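Local coordinates for protein NADH dehydrogenase, putative (Plasmodium falciparum, PDB 5JWC) that probably oxidises NADH through its bound FAD and passes the electrons to ubiquinone, as a type II NADH dehydrogenase of the malaria parasite, at residues Leu101-Ile115 / Ile118-Leu132. Sequence-based numbering, arbitrary orientation.
Sequences LQLECTDVFYEDKYI and IDIENNKVKLFYDYL. With FAD (flavin-adenine dinucleotide), chain C.
Lys126 lays its extended side chain across one face of the Tyr114 ring: CE makes a CH-pi contact 3.5 Å from the ring centroid, and NZ makes a cation-pi contact 21° off the ring normal. Tyr114 presents that face because its ring is folded back between its own backbone N and carbonyl carbon (chi1 73°); the opposite face meets Phe109 CB. Directly across the strands, Tyr114 CB sits over the ring of Phe128, its non-hydrogen-bonded partner, with the two rings oblique. This is cross-strand pairing in the hairpin of strands 114-118 and 124-128: directly opposed residues share a face, and the diagonal neighbour Lys126 covers the ring. Next along, Ile115 and Leu127 form a hydrogen-bonded pair through reciprocal, nearly straight bonds. On the other side of the Tyr114-Phe128 pair, Tyr129 N donates to Lys113 O, and the Tyr129 ring lies over the Lys113 carbonyl, with Leu132 CB on its other face. Leu101 and Leu103, from strand 99-109, reach toward Leu127, their CD1 methyls meeting its CD1, and Leu103 also touches Val125, while Leu132 CD2 reaches Val108 CG1.

Glu104 of strand 99-109 and Ile118, which ends strand 114-118, exchange backbone bonds, and the adjacent Cys105 turns its N and O the other way, to the FAD adenine: N gives to N1A at 3.0 Å and O accepts from N6A. The Asx turn at Asp119 starts the hairpin loop, OD2 taking Asn123 N and Glu121 N from opposite faces of the carboxylate; OD1 accepts from Asn123 ND2 on its syn lone pair and is also hydrogen-bonded to Asn179 of the second subunit. Strand 124-128 is one edge of the mixed sheet within this chain, followed inward by 114-118, 99-109 and 53-57; strand 131-134 lies between 30-34 and 337-339.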
loop_
_atom_site.group_PDB
_atom_site.type_symbol
_atom_site.label_atom_id
_atom_site.label_comp_id
_atom_site.label_asym_id
_atom_site.label_seq_id
_atom_site.Cartn_x
_atom_site.Cartn_y
_atom_site.Cartn_z
ATOM N N LEU A 101 23.396 2.257 -0.141
ATOM C CA LEU A 101 23.197 3.686 -0.343
ATOM C C LEU A 101 22.099 3.899 -1.375
ATOM O O LEU A 101 22.129 3.286 -2.444
ATOM C CB LEU A 101 24.495 4.366 -0.818
ATOM C CG LEU A 101 25.626 4.464 0.196
ATOM C CD1 LEU A 101 26.854 5.098 -0.452
ATOM C CD2 LEU A 101 25.168 5.264 1.434
ATOM N N GLN A 102 21.124 4.752 -1.067
ATOM C CA GLN A 102 20.057 4.999 -2.022
ATOM C C GLN A 102 20.466 6.067 -3.016
ATOM O O GLN A 102 20.193 7.254 -2.832
ATOM C CB GLN A 102 18.766 5.395 -1.325
ATOM C CG GLN A 102 17.596 5.449 -2.289
ATOM C CD GLN A 102 16.264 5.512 -1.580
ATOM O OE1 GLN A 102 15.355 4.733 -1.876
ATOM N NE2 GLN A 102 16.136 6.436 -0.643
ATOM N N LEU A 103 21.118 5.628 -4.081
ATOM C CA LEU A 103 21.627 6.532 -5.088
ATOM C C LEU A 103 21.396 5.922 -6.460
ATOM O O LEU A 103 21.327 4.697 -6.590
ATOM C CB LEU A 103 23.117 6.778 -4.874
ATOM C CG LEU A 103 23.575 7.433 -3.574
ATOM C CD1 LEU A 103 25.081 7.294 -3.449
ATOM C CD2 LEU A 103 23.151 8.899 -3.563
ATOM N N GLU A 104 21.299 6.781 -7.470
ATOM C CA GLU A 104 21.277 6.368 -8.862
ATOM C C GLU A 104 22.654 6.632 -9.489
ATOM O O GLU A 104 23.151 7.761 -9.436
ATOM C CB GLU A 104 20.186 7.130 -9.612
ATOM C CG GLU A 104 20.206 6.912 -11.107
ATOM C CD GLU A 104 19.326 7.896 -11.863
ATOM O OE1 GLU A 104 18.285 8.332 -11.320
ATOM O OE2 GLU A 104 19.689 8.238 -13.012
ATOM N N CYS A 105 23.280 5.610 -10.068
ATOM C CA CYS A 105 24.554 5.812 -10.762
ATOM C C CYS A 105 24.345 6.465 -12.137
ATOM O O CYS A 105 23.447 6.074 -12.890
ATOM C CB CYS A 105 25.313 4.497 -10.915
ATOM S SG CYS A 105 26.970 4.696 -11.653
ATOM N N THR A 106 25.153 7.482 -12.447
ATOM C CA THR A 106 24.979 8.238 -13.687
ATOM C C THR A 106 26.172 8.051 -14.631
ATOM O O THR A 106 26.029 8.156 -15.842
ATOM C CB THR A 106 24.796 9.760 -13.427
ATOM O OG1 THR A 106 25.989 10.305 -12.846
ATOM C CG2 THR A 106 23.633 10.019 -12.504
ATOM N N ASP A 107 27.346 7.784 -14.070
ATOM C CA ASP A 107 28.562 7.638 -14.863
ATOM C C ASP A 107 29.536 6.684 -14.231
ATOM O O ASP A 107 29.656 6.614 -13.004
ATOM C CB ASP A 107 29.271 8.985 -15.062
ATOM C CG ASP A 107 28.525 9.900 -15.994
ATOM O OD1 ASP A 107 28.680 9.738 -17.223
ATOM O OD2 ASP A 107 27.786 10.779 -15.500
ATOM N N VAL A 108 30.247 5.952 -15.077
ATOM C CA VAL A 108 31.357 5.142 -14.617
ATOM C C VAL A 108 32.654 5.686 -15.225
ATOM O O VAL A 108 32.681 6.056 -16.392
ATOM C CB VAL A 108 31.167 3.663 -14.996
ATOM C CG1 VAL A 108 32.299 2.831 -14.423
ATOM C CG2 VAL A 108 29.796 3.157 -14.491
ATOM N N PHE A 109 33.709 5.762 -14.425
ATOM C CA PHE A 109 35.021 6.211 -14.908
ATOM C C PHE A 109 36.008 5.100 -14.680
ATOM O O PHE A 109 36.649 5.040 -13.639
ATOM C CB PHE A 109 35.459 7.500 -14.198
ATOM C CG PHE A 109 34.587 8.673 -14.521
ATOM C CD1 PHE A 109 34.915 9.533 -15.556
ATOM C CD2 PHE A 109 33.405 8.885 -13.825
ATOM C CE1 PHE A 109 34.088 10.596 -15.873
ATOM C CE2 PHE A 109 32.582 9.941 -14.135
ATOM C CZ PHE A 109 32.918 10.799 -15.162
ATOM N N TYR A 110 36.113 4.196 -15.647
ATOM C CA TYR A 110 36.844 2.959 -15.412
ATOM C C TYR A 110 38.351 3.151 -15.249
ATOM O O TYR A 110 39.017 2.340 -14.592
ATOM C CB TYR A 110 36.557 1.952 -16.529
ATOM C CG TYR A 110 37.016 2.355 -17.910
ATOM C CD1 TYR A 110 38.267 1.976 -18.393
ATOM C CD2 TYR A 110 36.179 3.075 -18.749
ATOM C CE1 TYR A 110 38.675 2.329 -19.679
ATOM C CE2 TYR A 110 36.572 3.431 -20.027
ATOM C CZ TYR A 110 37.817 3.057 -20.486
ATOM O OH TYR A 110 38.197 3.421 -21.761
ATOM N N GLU A 111 38.904 4.207 -15.834
ATOM C CA GLU A 111 40.350 4.414 -15.698
ATOM C C GLU A 111 40.724 4.852 -14.287
ATOM O O GLU A 111 41.719 4.387 -13.726
ATOM C CB GLU A 111 40.860 5.419 -16.725
ATOM C CG GLU A 111 40.513 5.011 -18.140
ATOM C CD GLU A 111 41.224 5.819 -19.207
ATOM O OE1 GLU A 111 41.510 7.013 -18.967
ATOM O OE2 GLU A 111 41.508 5.244 -20.283
ATOM N N ASP A 112 39.909 5.718 -13.696
ATOM C CA ASP A 112 40.183 6.185 -12.343
ATOM C C ASP A 112 39.450 5.405 -11.241
ATOM O O ASP A 112 39.573 5.748 -10.064
ATOM C CB ASP A 112 39.860 7.676 -12.254
ATOM C CG ASP A 112 40.759 8.514 -13.162
ATOM O OD1 ASP A 112 41.989 8.276 -13.158
ATOM O OD2 ASP A 112 40.242 9.397 -13.884
ATOM N N LYS A 113 38.701 4.366 -11.629
ATOM C CA LYS A 113 38.065 3.435 -10.682
ATOM C C LYS A 113 37.132 4.105 -9.673
ATOM O O LYS A 113 37.176 3.819 -8.480
ATOM C CB LYS A 113 39.155 2.644 -9.961
ATOM C CG LYS A 113 40.013 1.852 -10.956
ATOM C CD LYS A 113 41.093 0.994 -10.318
ATOM C CE LYS A 113 40.709 0.426 -8.988
ATOM N NZ LYS A 113 41.908 -0.217 -8.363
ATOM N N TYR A 114 36.294 5.005 -10.165
ATOM C CA TYR A 114 35.209 5.558 -9.370
ATOM C C TYR A 114 33.952 5.735 -10.210
ATOM O O TYR A 114 33.991 5.655 -11.444
ATOM C CB TYR A 114 35.620 6.902 -8.729
ATOM C CG TYR A 114 35.704 8.063 -9.689
ATOM C CD1 TYR A 114 36.912 8.408 -10.297
ATOM C CD2 TYR A 114 34.588 8.835 -9.971
ATOM C CE1 TYR A 114 36.987 9.484 -11.181
ATOM C CE2 TYR A 114 34.652 9.906 -10.849
ATOM C CZ TYR A 114 35.852 10.228 -11.448
ATOM O OH TYR A 114 35.896 11.294 -12.323
ATOM N N ILE A 115 32.833 5.982 -9.533
ATOM C CA ILE A 115 31.568 6.264 -10.199
ATOM C C ILE A 115 30.998 7.590 -9.707
ATOM O O ILE A 115 31.274 8.008 -8.588
ATOM C CB ILE A 115 30.504 5.158 -9.943
ATOM C CG1 ILE A 115 30.244 5.002 -8.438
ATOM C CG2 ILE A 115 30.925 3.828 -10.569
ATOM C CD1 ILE A 115 29.103 4.039 -8.090
ATOM N N ILE A 118 23.818 10.222 -8.259
ATOM C CA ILE A 118 23.004 11.301 -7.712
ATOM C C ILE A 118 22.001 10.758 -6.700
ATOM O O ILE A 118 21.598 9.592 -6.784
ATOM C CB ILE A 118 22.216 12.063 -8.794
ATOM C CG1 ILE A 118 21.399 11.086 -9.646
ATOM C CG2 ILE A 118 23.148 12.875 -9.645
ATOM C CD1 ILE A 118 20.435 11.758 -10.586
ATOM N N ASP A 119 21.611 11.595 -5.740
ATOM C CA ASP A 119 20.528 11.245 -4.826
ATOM C C ASP A 119 19.214 11.753 -5.389
ATOM O O ASP A 119 19.185 12.327 -6.471
ATOM C CB ASP A 119 20.778 11.787 -3.402
ATOM C CG ASP A 119 20.897 13.324 -3.325
ATOM O OD1 ASP A 119 21.431 13.795 -2.291
ATOM O OD2 ASP A 119 20.468 14.056 -4.253
ATOM N N ILE A 120 18.134 11.553 -4.645
ATOM C CA ILE A 120 16.793 11.873 -5.122
ATOM C C ILE A 120 16.641 13.388 -5.338
ATOM O O ILE A 120 15.733 13.834 -6.033
ATOM C CB ILE A 120 15.718 11.328 -4.129
ATOM C CG1 ILE A 120 14.331 11.257 -4.770
ATOM C CG2 ILE A 120 15.718 12.118 -2.819
ATOM C CD1 ILE A 120 14.221 10.263 -5.912
ATOM N N GLU A 121 17.558 14.171 -4.777
ATOM C CA GLU A 121 17.533 15.624 -4.938
ATOM C C GLU A 121 18.613 16.133 -5.906
ATOM O O GLU A 121 18.945 17.320 -5.921
ATOM C CB GLU A 121 17.651 16.297 -3.565
ATOM C CG GLU A 121 16.429 16.018 -2.673
ATOM C CD GLU A 121 16.622 16.415 -1.216
ATOM O OE1 GLU A 121 17.604 17.129 -0.902
ATOM O OE2 GLU A 121 15.796 15.986 -0.375
ATOM N N ASN A 122 19.157 15.220 -6.705
ATOM C CA ASN A 122 20.148 15.533 -7.739
ATOM C C ASN A 122 21.477 16.013 -7.200
ATOM O O ASN A 122 22.274 16.593 -7.933
ATOM C CB ASN A 122 19.600 16.570 -8.721
ATOM C CG ASN A 122 18.424 16.050 -9.516
ATOM O OD1 ASN A 122 18.509 15.002 -10.156
ATOM N ND2 ASN A 122 17.310 16.770 -9.466
ATOM N N ASN A 123 21.722 15.780 -5.921
ATOM C CA ASN A 123 23.052 16.016 -5.387
ATOM C C ASN A 123 24.017 14.935 -5.870
ATOM O O ASN A 123 23.706 13.738 -5.818
ATOM C CB ASN A 123 23.012 16.063 -3.868
ATOM C CG ASN A 123 22.094 17.150 -3.357
ATOM O OD1 ASN A 123 22.166 18.294 -3.806
ATOM N ND2 ASN A 123 21.195 16.791 -2.446
ATOM N N LYS A 124 25.184 15.365 -6.336
ATOM C CA LYS A 124 26.182 14.456 -6.866
ATOM C C LYS A 124 26.993 13.796 -5.763
ATOM O O LYS A 124 27.365 14.426 -4.768
ATOM C CB LYS A 124 27.119 15.197 -7.827
ATOM C CG LYS A 124 28.178 14.307 -8.468
ATOM C CD LYS A 124 28.972 15.051 -9.537
ATOM C CE LYS A 124 30.344 14.412 -9.721
ATOM N NZ LYS A 124 31.109 14.971 -10.872
ATOM N N VAL A 125 27.254 12.509 -5.943
ATOM C CA VAL A 125 28.058 11.738 -5.010
ATOM C C VAL A 125 29.125 10.986 -5.796
ATOM O O VAL A 125 28.829 10.360 -6.825
ATOM C CB VAL A 125 27.201 10.741 -4.207
ATOM C CG1 VAL A 125 28.032 10.070 -3.123
ATOM C CG2 VAL A 125 25.976 11.446 -3.613
ATOM N N LYS A 126 30.363 11.048 -5.316
ATOM C CA LYS A 126 31.467 10.385 -5.986
ATOM C C LYS A 126 31.966 9.242 -5.121
ATOM O O LYS A 126 32.176 9.410 -3.925
ATOM C CB LYS A 126 32.584 11.392 -6.289
ATOM C CG LYS A 126 33.858 10.802 -6.874
ATOM C CD LYS A 126 34.732 11.912 -7.467
ATOM C CE LYS A 126 36.109 11.405 -7.899
ATOM N NZ LYS A 126 36.861 12.456 -8.656
ATOM N N LEU A 127 32.129 8.065 -5.718
ATOM C CA LEU A 127 32.469 6.876 -4.944
ATOM C C LEU A 127 33.535 6.048 -5.642
ATOM O O LEU A 127 33.432 5.776 -6.828
ATOM C CB LEU A 127 31.219 6.021 -4.693
ATOM C CG LEU A 127 30.120 6.683 -3.853
ATOM C CD1 LEU A 127 28.830 5.881 -3.878
ATOM C CD2 LEU A 127 30.605 6.872 -2.419
ATOM N N PHE A 128 34.554 5.644 -4.895
ATOM C CA PHE A 128 35.632 4.846 -5.434
ATOM C C PHE A 128 35.377 3.363 -5.210
ATOM O O PHE A 128 34.712 2.988 -4.251
ATOM C CB PHE A 128 36.961 5.245 -4.791
ATOM C CG PHE A 128 37.489 6.565 -5.272
ATOM C CD1 PHE A 128 38.264 6.641 -6.417
ATOM C CD2 PHE A 128 37.219 7.730 -4.573
ATOM C CE1 PHE A 128 38.750 7.855 -6.863
ATOM C CE2 PHE A 128 37.706 8.950 -5.013
ATOM C CZ PHE A 128 38.468 9.011 -6.161
ATOM N N TYR A 129 35.931 2.524 -6.080
ATOM C CA TYR A 129 35.770 1.077 -5.954
ATOM C C TYR A 129 37.040 0.331 -6.331
ATOM O O TYR A 129 37.845 0.828 -7.103
ATOM C CB TYR A 129 34.607 0.582 -6.835
ATOM C CG TYR A 129 34.841 0.783 -8.322
ATOM C CD1 TYR A 129 35.569 -0.138 -9.065
ATOM C CD2 TYR A 129 34.315 1.882 -8.978
ATOM C CE1 TYR A 129 35.787 0.049 -10.417
ATOM C CE2 TYR A 129 34.517 2.074 -10.328
ATOM C CZ TYR A 129 35.256 1.158 -11.041
ATOM O OH TYR A 129 35.456 1.358 -12.383
ATOM N N ASP A 130 37.191 -0.882 -5.811
ATOM C CA ASP A 130 38.184 -1.825 -6.315
ATOM C C ASP A 130 37.575 -2.759 -7.380
ATOM O O ASP A 130 38.228 -3.124 -8.360
ATOM C CB ASP A 130 38.763 -2.628 -5.160
ATOM C CG ASP A 130 39.536 -1.747 -4.190
ATOM O OD1 ASP A 130 40.392 -0.978 -4.669
ATOM O OD2 ASP A 130 39.250 -1.786 -2.977
ATOM N N TYR A 131 36.331 -3.167 -7.157
ATOM C CA TYR A 131 35.570 -3.919 -8.158
ATOM C C TYR A 131 34.181 -3.335 -8.296
ATOM O O TYR A 131 33.575 -2.909 -7.307
ATOM C CB TYR A 131 35.453 -5.389 -7.780
ATOM C CG TYR A 131 36.755 -6.121 -7.652
ATOM C CD1 TYR A 131 37.414 -6.615 -8.769
ATOM C CD2 TYR A 131 37.335 -6.316 -6.409
ATOM C CE1 TYR A 131 38.621 -7.300 -8.639
ATOM C CE2 TYR A 131 38.522 -6.982 -6.271
ATOM C CZ TYR A 131 39.164 -7.477 -7.382
ATOM O OH TYR A 131 40.363 -8.139 -7.212
ATOM N N LEU A 132 33.668 -3.355 -9.520
ATOM C CA LEU A 132 32.336 -2.865 -9.801
ATOM C C LEU A 132 31.481 -3.974 -10.436
ATOM O O LEU A 132 31.858 -4.554 -11.468
ATOM C CB LEU A 132 32.406 -1.660 -10.717
ATOM C CG LEU A 132 31.092 -0.955 -11.030
ATOM C CD1 LEU A 132 30.433 -0.378 -9.769
ATOM C CD2 LEU A 132 31.325 0.111 -12.078
HETATM P PA FAD C . 16.414 -6.040 -12.210
HETATM O O1A FAD C . 15.322 -5.293 -12.920
HETATM O O2A FAD C . 15.937 -7.210 -11.425
HETATM O O5B FAD C . 17.250 -5.041 -11.263
HETATM C C5B FAD C . 17.846 -3.866 -11.762
HETATM C C4B FAD C . 18.166 -3.003 -10.553
HETATM O O4B FAD C . 18.998 -1.932 -10.951
HETATM C C3B FAD C . 16.898 -2.390 -9.950
HETATM O O3B FAD C . 17.011 -2.422 -8.544
HETATM C C2B FAD C . 16.967 -0.944 -10.388
HETATM O O2B FAD C . 16.338 -0.104 -9.448
HETATM C C1B FAD C . 18.478 -0.746 -10.395
HETATM N N9A FAD C . 18.960 0.371 -11.212
HETATM C C8A FAD C . 18.456 0.829 -12.406
HETATM N N7A FAD C . 19.232 1.867 -12.807
HETATM C C5A FAD C . 20.211 2.067 -11.897
HETATM C C6A FAD C . 21.248 2.984 -11.833
HETATM N N6A FAD C . 21.455 3.836 -12.837
HETATM N N1A FAD C . 22.115 2.937 -10.765
HETATM C C2A FAD C . 21.945 1.990 -9.772
HETATM N N3A FAD C . 20.905 1.081 -9.841
HETATM C C4A FAD C . 20.050 1.130 -10.888
HETATM N N1 FAD C . 12.261 -14.023 -15.181
HETATM C C2 FAD C . 12.202 -15.374 -14.969
HETATM O O2 FAD C . 13.229 -16.038 -15.037
HETATM N N3 FAD C . 11.002 -15.994 -14.664
HETATM C C4 FAD C . 9.839 -15.278 -14.557
HETATM O O4 FAD C . 8.784 -15.861 -14.271
HETATM C C4X FAD C . 9.887 -13.903 -14.757
HETATM N N5 FAD C . 8.745 -13.138 -14.660
HETATM C C5X FAD C . 8.821 -11.765 -14.864
HETATM C C6 FAD C . 7.682 -10.991 -14.745
HETATM C C7 FAD C . 7.726 -9.616 -14.946
HETATM C C7M FAD C . 6.451 -8.815 -14.817
HETATM C C8 FAD C . 8.933 -9.002 -15.253
HETATM C C8M FAD C . 9.005 -7.521 -15.475
HETATM C C9 FAD C . 10.087 -9.781 -15.369
HETATM C C9A FAD C . 10.035 -11.158 -15.168
HETATM N N10 FAD C . 11.175 -11.936 -15.274
HETATM C C10 FAD C . 11.104 -13.287 -15.064
HETATM C "C1'" FAD C . 12.495 -11.333 -15.657
HETATM C "C2'" FAD C . 13.344 -10.835 -14.516
HETATM O "O2'" FAD C . 12.605 -9.907 -13.772
HETATM C "C3'" FAD C . 14.529 -10.103 -15.122
HETATM O "O3'" FAD C . 15.207 -10.924 -16.046
HETATM C "C4'" FAD C . 15.436 -9.719 -13.966
HETATM O "O4'" FAD C . 14.793 -8.663 -13.300
HETATM C "C5'" FAD C . 16.825 -9.294 -14.416
HETATM O "O5'" FAD C . 17.583 -9.042 -13.252
HETATM P P FAD C . 18.532 -7.742 -13.186
HETATM O O1P FAD C . 19.303 -7.761 -11.885
HETATM O O2P FAD C . 19.379 -7.762 -14.428
HETATM O O3P FAD C . 17.518 -6.483 -13.301
HETATM O O HOH W 1 18.414 9.297 -2.793
HETATM O O HOH W 2 33.546 13.595 -12.921
#